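Local coordinates for protein transcobalamin-1 (Homo sapiens, PDB 4KKI) that binds vitamin B12 with femtomolar affinity, sequesters it, and protects it from the acidic environment of the stomach, at residues N261-C265 against Q266-N270; E27-E30 against E31-I34. All blocks are in the same frame, centred on the assembly; numbering follows the deposited sequence.

Contact 1 of 2, residues N261-C265 against Q266-N270; sequences NDWNC and QQTLN
W263 and T268 meet at the start of helix 265-277, an N-capped helix of the alpha6-alpha6 barrel, and show how side chains just ahead of a helix can be tied to its first turn. The indole NE1 donates a nearly straight bond to T268 OG1 (2.7 Å, 161°), which lies at the ring edge and close to its plane; the hydroxyl accepts here while donating to G236 O. CA of C265 rests against one face of the same indole, near its rim. With only an alanine at W263, T268 OG1 would probably lose its indole donor, and a gap would be likely to open beside L251 and F252 of helix 244-252. N264 is the N-cap. With CG anti to the backbone N (chi1 -171°), its OD1 turns forward to the first amides of the helix, accepting weak bonds from Q266 N (3.2 Å) and Q267 N (3.3 Å). Its backbone O accepts from T268 N at 3.3 Å, and the helical pattern continues in the shorter L269 N to C265 O bond of 2.8 Å. Further out, C265 SG is bonded to C26 in a disulfide. Q267 NE2 reaches E234 O, and on the other branch of that amide OE1 sits 2.6 Å from a water that also touches N264 O.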
ATOM      1  N   ASN A 261     -26.403  -5.593   3.293  1.00 61.03           N
ATOM      2  CA  ASN A 261     -26.846  -4.258   2.907  1.00 66.34           C
ATOM      3  C   ASN A 261     -25.928  -3.146   3.411  1.00 66.85           C
ATOM      4  O   ASN A 261     -26.234  -1.963   3.268  1.00 70.32           O
ATOM      5  CB  ASN A 261     -28.296  -4.017   3.344  1.00 76.89           C
ATOM      6  CG  ASN A 261     -28.549  -4.424   4.784  1.00 81.38           C
ATOM      7  OD1 ASN A 261     -27.675  -4.302   5.641  1.00 92.01           O
ATOM      8  ND2 ASN A 261     -29.751  -4.918   5.054  1.00 79.30           N
ATOM      9  N   ASP A 262     -24.801  -3.532   4.002  1.00 62.86           N
ATOM     10  CA  ASP A 262     -23.787  -2.565   4.400  1.00 48.66           C
ATOM     11  C   ASP A 262     -22.797  -2.359   3.260  1.00 51.14           C
ATOM     12  O   ASP A 262     -22.102  -1.343   3.202  1.00 53.43           O
ATOM     13  CB  ASP A 262     -23.051  -3.028   5.660  1.00 57.47           C
ATOM     14  CG  ASP A 262     -23.944  -3.039   6.889  1.00 61.91           C
ATOM     15  OD1 ASP A 262     -24.909  -2.248   6.935  1.00 69.62           O
ATOM     16  OD2 ASP A 262     -23.675  -3.835   7.812  1.00 53.69           O
ATOM     17  N   TRP A 263     -22.744  -3.325   2.350  1.00 42.46           N
ATOM     18  CA  TRP A 263     -21.797  -3.276   1.243  1.00 47.13           C
ATOM     19  C   TRP A 263     -22.258  -4.108   0.054  1.00 50.46           C
ATOM     20  O   TRP A 263     -22.586  -5.284   0.195  1.00 53.88           O
ATOM     21  CB  TRP A 263     -20.421  -3.767   1.696  1.00 35.32           C
ATOM     22  CG  TRP A 263     -19.387  -3.729   0.613  1.00 46.82           C
ATOM     23  CD1 TRP A 263     -19.195  -2.737  -0.307  1.00 46.65           C
ATOM     24  CD2 TRP A 263     -18.407  -4.734   0.328  1.00 45.28           C
ATOM     25  NE1 TRP A 263     -18.151  -3.060  -1.141  1.00 44.42           N
ATOM     26  CE2 TRP A 263     -17.651  -4.281  -0.773  1.00 41.83           C
ATOM     27  CE3 TRP A 263     -18.093  -5.972   0.898  1.00 38.71           C
ATOM     28  CZ2 TRP A 263     -16.601  -5.022  -1.313  1.00 43.99           C
ATOM     29  CZ3 TRP A 263     -17.050  -6.705   0.360  1.00 40.79           C
ATOM     30  CH2 TRP A 263     -16.316  -6.229  -0.732  1.00 42.03           C
ATOM     31  N   ASN A 264     -22.274  -3.487  -1.118  1.00 59.36           N
ATOM     32  CA  ASN A 264     -22.529  -4.199  -2.359  1.00 53.41           C
ATOM     33  C   ASN A 264     -21.197  -4.454  -3.050  1.00 52.64           C
ATOM     34  O   ASN A 264     -20.650  -3.564  -3.704  1.00 56.75           O
ATOM     35  CB  ASN A 264     -23.453  -3.377  -3.260  1.00 51.63           C
ATOM     36  CG  ASN A 264     -23.941  -4.154  -4.472  1.00 58.08           C
ATOM     37  OD1 ASN A 264     -23.328  -5.133  -4.892  1.00 66.63           O
ATOM     38  ND2 ASN A 264     -25.053  -3.709  -5.044  1.00 64.06           N
ATOM     39  N   CYS A 265     -20.675  -5.668  -2.895  1.00 51.06           N
ATOM     40  CA  CYS A 265     -19.364  -6.017  -3.436  1.00 44.57           C
ATOM     41  C   CYS A 265     -19.331  -5.904  -4.954  1.00 43.28           C
ATOM     42  O   CYS A 265     -18.322  -5.505  -5.532  1.00 39.02           O
ATOM     43  CB  CYS A 265     -18.961  -7.432  -3.009  1.00 49.03           C
ATOM     44  SG  CYS A 265     -17.333  -7.965  -3.609  1.00 53.61           S
ATOM     45  N   GLN A 266     -20.441  -6.254  -5.594  1.00 46.11           N
ATOM     46  CA  GLN A 266     -20.510  -6.234  -7.048  1.00 47.60           C
ATOM     47  C   GLN A 266     -20.385  -4.815  -7.601  1.00 48.07           C
ATOM     48  O   GLN A 266     -19.706  -4.593  -8.603  1.00 52.97           O
ATOM     49  CB  GLN A 266     -21.803  -6.888  -7.537  1.00 44.79           C
ATOM     50  CG  GLN A 266     -21.803  -7.199  -9.021  1.00 46.28           C
ATOM     51  CD  GLN A 266     -20.732  -8.205  -9.403  1.00 64.23           C
ATOM     52  OE1 GLN A 266     -19.979  -7.997 -10.355  1.00 66.99           O
ATOM     53  NE2 GLN A 266     -20.661  -9.307  -8.662  1.00 65.24           N
ATOM     54  N   GLN A 267     -21.038  -3.858  -6.947  1.00 53.91           N
ATOM     55  CA  GLN A 267     -20.949  -2.462  -7.369  1.00 51.75           C
ATOM     56  C   GLN A 267     -19.514  -1.963  -7.247  1.00 48.12           C
ATOM     57  O   GLN A 267     -18.988  -1.331  -8.162  1.00 44.20           O
ATOM     58  CB  GLN A 267     -21.880  -1.577  -6.538  1.00 51.19           C
ATOM     59  CG  GLN A 267     -21.877  -0.117  -6.974  1.00 53.10           C
ATOM     60  CD  GLN A 267     -22.264   0.832  -5.857  1.00 58.39           C
ATOM     61  OE1 GLN A 267     -22.294   0.453  -4.686  1.00 59.48           O
ATOM     62  NE2 GLN A 267     -22.560   2.077  -6.216  1.00 54.39           N
ATOM     63  N   THR A 268     -18.891  -2.257  -6.109  1.00 39.89           N
ATOM     64  CA  THR A 268     -17.492  -1.911  -5.877  1.00 43.53           C
ATOM     65  C   THR A 268     -16.601  -2.514  -6.959  1.00 50.27           C
ATOM     66  O   THR A 268     -15.759  -1.827  -7.538  1.00 49.73           O
ATOM     67  CB  THR A 268     -17.014  -2.402  -4.496  1.00 39.64           C
ATOM     68  OG1 THR A 268     -17.713  -1.693  -3.464  1.00 38.66           O
ATOM     69  CG2 THR A 268     -15.524  -2.173  -4.333  1.00 31.96           C
ATOM     70  N   LEU A 269     -16.803  -3.799  -7.232  1.00 48.16           N
ATOM     71  CA  LEU A 269     -16.060  -4.503  -8.272  1.00 51.15           C
ATOM     72  C   LEU A 269     -16.244  -3.854  -9.645  1.00 48.65           C
ATOM     73  O   LEU A 269     -15.270  -3.624 -10.364  1.00 55.41           O
ATOM     74  CB  LEU A 269     -16.490  -5.973  -8.321  1.00 55.79           C
ATOM     75  CG  LEU A 269     -15.923  -6.843  -9.444  1.00 51.95           C
ATOM     76  CD1 LEU A 269     -14.411  -6.939  -9.342  1.00 46.91           C
ATOM     77  CD2 LEU A 269     -16.553  -8.225  -9.408  1.00 60.30           C
ATOM     78  N   ASN A 270     -17.492  -3.557  -9.999  1.00 46.02           N
ATOM     79  CA  ASN A 270     -17.807  -2.944 -11.288  1.00 50.05           C
ATOM     80  C   ASN A 270     -17.149  -1.581 -11.481  1.00 50.36           C
ATOM     81  O   ASN A 270     -16.604  -1.289 -12.546  1.00 58.06           O
ATOM     82  CB  ASN A 270     -19.324  -2.823 -11.477  1.00 51.35           C
ATOM     83  CG  ASN A 270     -20.000  -4.170 -11.648  1.00 57.98           C
ATOM     84  OD1 ASN A 270     -19.362  -5.157 -12.013  1.00 62.80           O
ATOM     85  ND2 ASN A 270     -21.302  -4.215 -11.387  1.00 58.98           N
TER
HETATM   86  O   HOH W   1     -20.811  -0.658  -2.830  1.00 54.41           O

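Contact 2 of 2, residues E27-E30 against E31-I34; sequences EVSE and ENYI
S29 O accepts the amide of N32 at 2.9 Å, closing a beta turn with E30 and E31 at its corners, both in helical conformation, shortly before helix 37-45. The bond is bent, 135° at the hydrogen, with N32 N well above the carbonyl plane. The turn places E30 CA over the centre of one Y33 ring face, a CH-pi contact 3.8 Å from the ring centroid and only 5° off its normal. Beyond it the E30 side chain runs beside the tyrosine in the same direction, with CG 4.0 Å from Y33 CZ and its carboxylate almost parallel to the ring. The same ring is met at its edge by V28, whose CG1 is anti to the backbone N (chi1 175°). That methyl lies in the ring plane, 3.8 Å from Y33 CD1, and also presses on N32 O. V28 packs against L273 as well, which joins the chain just ahead of the turn to helix 265-277, and Y33 also touches M295. Nearer the start of the turn, S29 OG lies 3.4 Å from N32 CG.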
ATOM      1  N   GLU A  27     -15.971 -11.571  -7.262  1.00 44.00           N
ATOM      2  CA  GLU A  27     -14.784 -11.598  -8.103  1.00 47.44           C
ATOM      3  C   GLU A  27     -15.154 -11.504  -9.574  1.00 45.67           C
ATOM      4  O   GLU A  27     -16.309 -11.700  -9.949  1.00 53.01           O
ATOM      5  CB  GLU A  27     -13.972 -12.872  -7.846  1.00 52.55           C
ATOM      6  CG  GLU A  27     -14.723 -14.162  -8.141  1.00 60.20           C
ATOM      7  CD  GLU A  27     -14.030 -15.383  -7.567  1.00 68.78           C
ATOM      8  OE1 GLU A  27     -13.188 -15.980  -8.270  1.00 70.04           O
ATOM      9  OE2 GLU A  27     -14.326 -15.745  -6.408  1.00 74.70           O
ATOM     10  N   VAL A  28     -14.161 -11.193 -10.398  1.00 37.97           N
ATOM     11  CA  VAL A  28     -14.355 -11.105 -11.836  1.00 43.11           C
ATOM     12  C   VAL A  28     -14.683 -12.477 -12.415  1.00 53.23           C
ATOM     13  O   VAL A  28     -13.961 -13.447 -12.181  1.00 56.07           O
ATOM     14  CB  VAL A  28     -13.093 -10.550 -12.526  1.00 45.42           C
ATOM     15  CG1 VAL A  28     -13.250 -10.578 -14.031  1.00 44.04           C
ATOM     16  CG2 VAL A  28     -12.802  -9.134 -12.041  1.00 52.03           C
ATOM     17  N   SER A  29     -15.782 -12.557 -13.160  1.00 58.06           N
ATOM     18  CA  SER A  29     -16.148 -13.794 -13.841  1.00 69.44           C
ATOM     19  C   SER A  29     -15.094 -14.156 -14.885  1.00 73.95           C
ATOM     20  O   SER A  29     -14.357 -13.290 -15.359  1.00 70.43           O
ATOM     21  CB  SER A  29     -17.526 -13.664 -14.494  1.00 69.79           C
ATOM     22  OG  SER A  29     -17.570 -12.555 -15.376  1.00 80.34           O
ATOM     23  N   GLU A  30     -15.025 -15.435 -15.240  1.00 84.10           N
ATOM     24  CA  GLU A  30     -14.029 -15.911 -16.197  1.00 93.61           C
ATOM     25  C   GLU A  30     -14.238 -15.318 -17.589  1.00 91.34           C
ATOM     26  O   GLU A  30     -13.312 -15.276 -18.399  1.00 91.85           O
ATOM     27  CB  GLU A  30     -14.017 -17.440 -16.261  1.00108.44           C
ATOM     28  CG  GLU A  30     -13.583 -18.112 -14.967  1.00119.79           C
ATOM     29  CD  GLU A  30     -13.138 -19.548 -15.173  1.00131.17           C
ATOM     30  OE1 GLU A  30     -12.658 -19.871 -16.282  1.00133.23           O
ATOM     31  OE2 GLU A  30     -13.266 -20.356 -14.229  1.00135.89           O
ATOM     32  N   GLU A  31     -15.456 -14.862 -17.859  1.00 93.07           N
ATOM     33  CA  GLU A  31     -15.760 -14.198 -19.120  1.00 97.88           C
ATOM     34  C   GLU A  31     -15.136 -12.804 -19.153  1.00 90.49           C
ATOM     35  O   GLU A  31     -14.734 -12.316 -20.209  1.00 89.30           O
ATOM     36  CB  GLU A  31     -17.274 -14.106 -19.324  1.00108.04           C
ATOM     37  CG  GLU A  31     -17.693 -13.378 -20.593  1.00122.82           C
ATOM     38  CD  GLU A  31     -19.196 -13.375 -20.799  1.00132.91           C
ATOM     39  OE1 GLU A  31     -19.880 -14.244 -20.220  1.00139.23           O
ATOM     40  OE2 GLU A  31     -19.694 -12.499 -21.539  1.00132.55           O
ATOM     41  N   ASN A  32     -15.045 -12.174 -17.986  1.00 81.48           N
ATOM     42  CA  ASN A  32     -14.543 -10.809 -17.896  1.00 83.17           C
ATOM     43  C   ASN A  32     -13.071 -10.715 -17.501  1.00 71.68           C
ATOM     44  O   ASN A  32     -12.595  -9.645 -17.124  1.00 67.30           O
ATOM     45  CB  ASN A  32     -15.400  -9.990 -16.928  1.00 87.78           C
ATOM     46  CG  ASN A  32     -16.854  -9.928 -17.350  1.00 89.71           C
ATOM     47  OD1 ASN A  32     -17.296 -10.696 -18.204  1.00 87.02           O
ATOM     48  ND2 ASN A  32     -17.606  -9.012 -16.751  1.00 90.94           N
ATOM     49  N   TYR A  33     -12.353 -11.833 -17.590  1.00 64.08           N
ATOM     50  CA  TYR A  33     -10.927 -11.853 -17.275  1.00 64.93           C
ATOM     51  C   TYR A  33     -10.139 -10.900 -18.166  1.00 64.21           C
ATOM     52  O   TYR A  33      -9.088 -10.393 -17.773  1.00 59.27           O
ATOM     53  CB  TYR A  33     -10.357 -13.266 -17.405  1.00 67.98           C
ATOM     54  CG  TYR A  33     -10.472 -14.098 -16.149  1.00 84.25           C
ATOM     55  CD1 TYR A  33     -11.081 -13.591 -15.009  1.00 84.83           C
ATOM     56  CD2 TYR A  33      -9.957 -15.387 -16.100  1.00 93.47           C
ATOM     57  CE1 TYR A  33     -11.183 -14.349 -13.858  1.00 84.31           C
ATOM     58  CE2 TYR A  33     -10.054 -16.152 -14.954  1.00 94.18           C
ATOM     59  CZ  TYR A  33     -10.668 -15.629 -13.836  1.00 91.43           C
ATOM     60  OH  TYR A  33     -10.766 -16.388 -12.693  1.00 95.27           O
ATOM     61  N   ILE A  34     -10.659 -10.660 -19.366  1.00 59.60           N
ATOM     62  CA  ILE A  34     -10.024  -9.764 -20.326  1.00 49.76           C
ATOM     63  C   ILE A  34      -9.923  -8.339 -19.770  1.00 51.67           C
ATOM     64  O   ILE A  34      -9.013  -7.589 -20.122  1.00 61.13           O
ATOM     65  CB  ILE A  34     -10.776  -9.775 -21.686  1.00 58.39           C
ATOM     66  CG1 ILE A  34     -10.018  -8.962 -22.740  1.00 64.16           C
ATOM     67  CG2 ILE A  34     -12.211  -9.281 -21.523  1.00 50.74           C
ATOM     68  CD1 ILE A  34      -8.618  -9.472 -23.018  1.00 69.78           C
TER

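How the contacts relate
Taken together, the two contacts show how local geometry follows place in the fold. Contact 1 is partly buried and mostly polar: amides and carbonyls at a helix start, an indole N-H and a cap. Contact 2 is a surface turn with one buried residue, V28, and relies on a tyrosine face laid on backbone, with a single bent hydrogen bond. Their centres lie about 16 Å apart, yet helix 265-277 belongs to contact 1 and contact 2 packs against it. L269 of contact 1 bridges them, its CD2 3.5 Å from E27 O and its CD1 3.8 Å from V28 CG2. The disulfide of contact 1 adds a covalent tie, since C26 directly precedes 27-30.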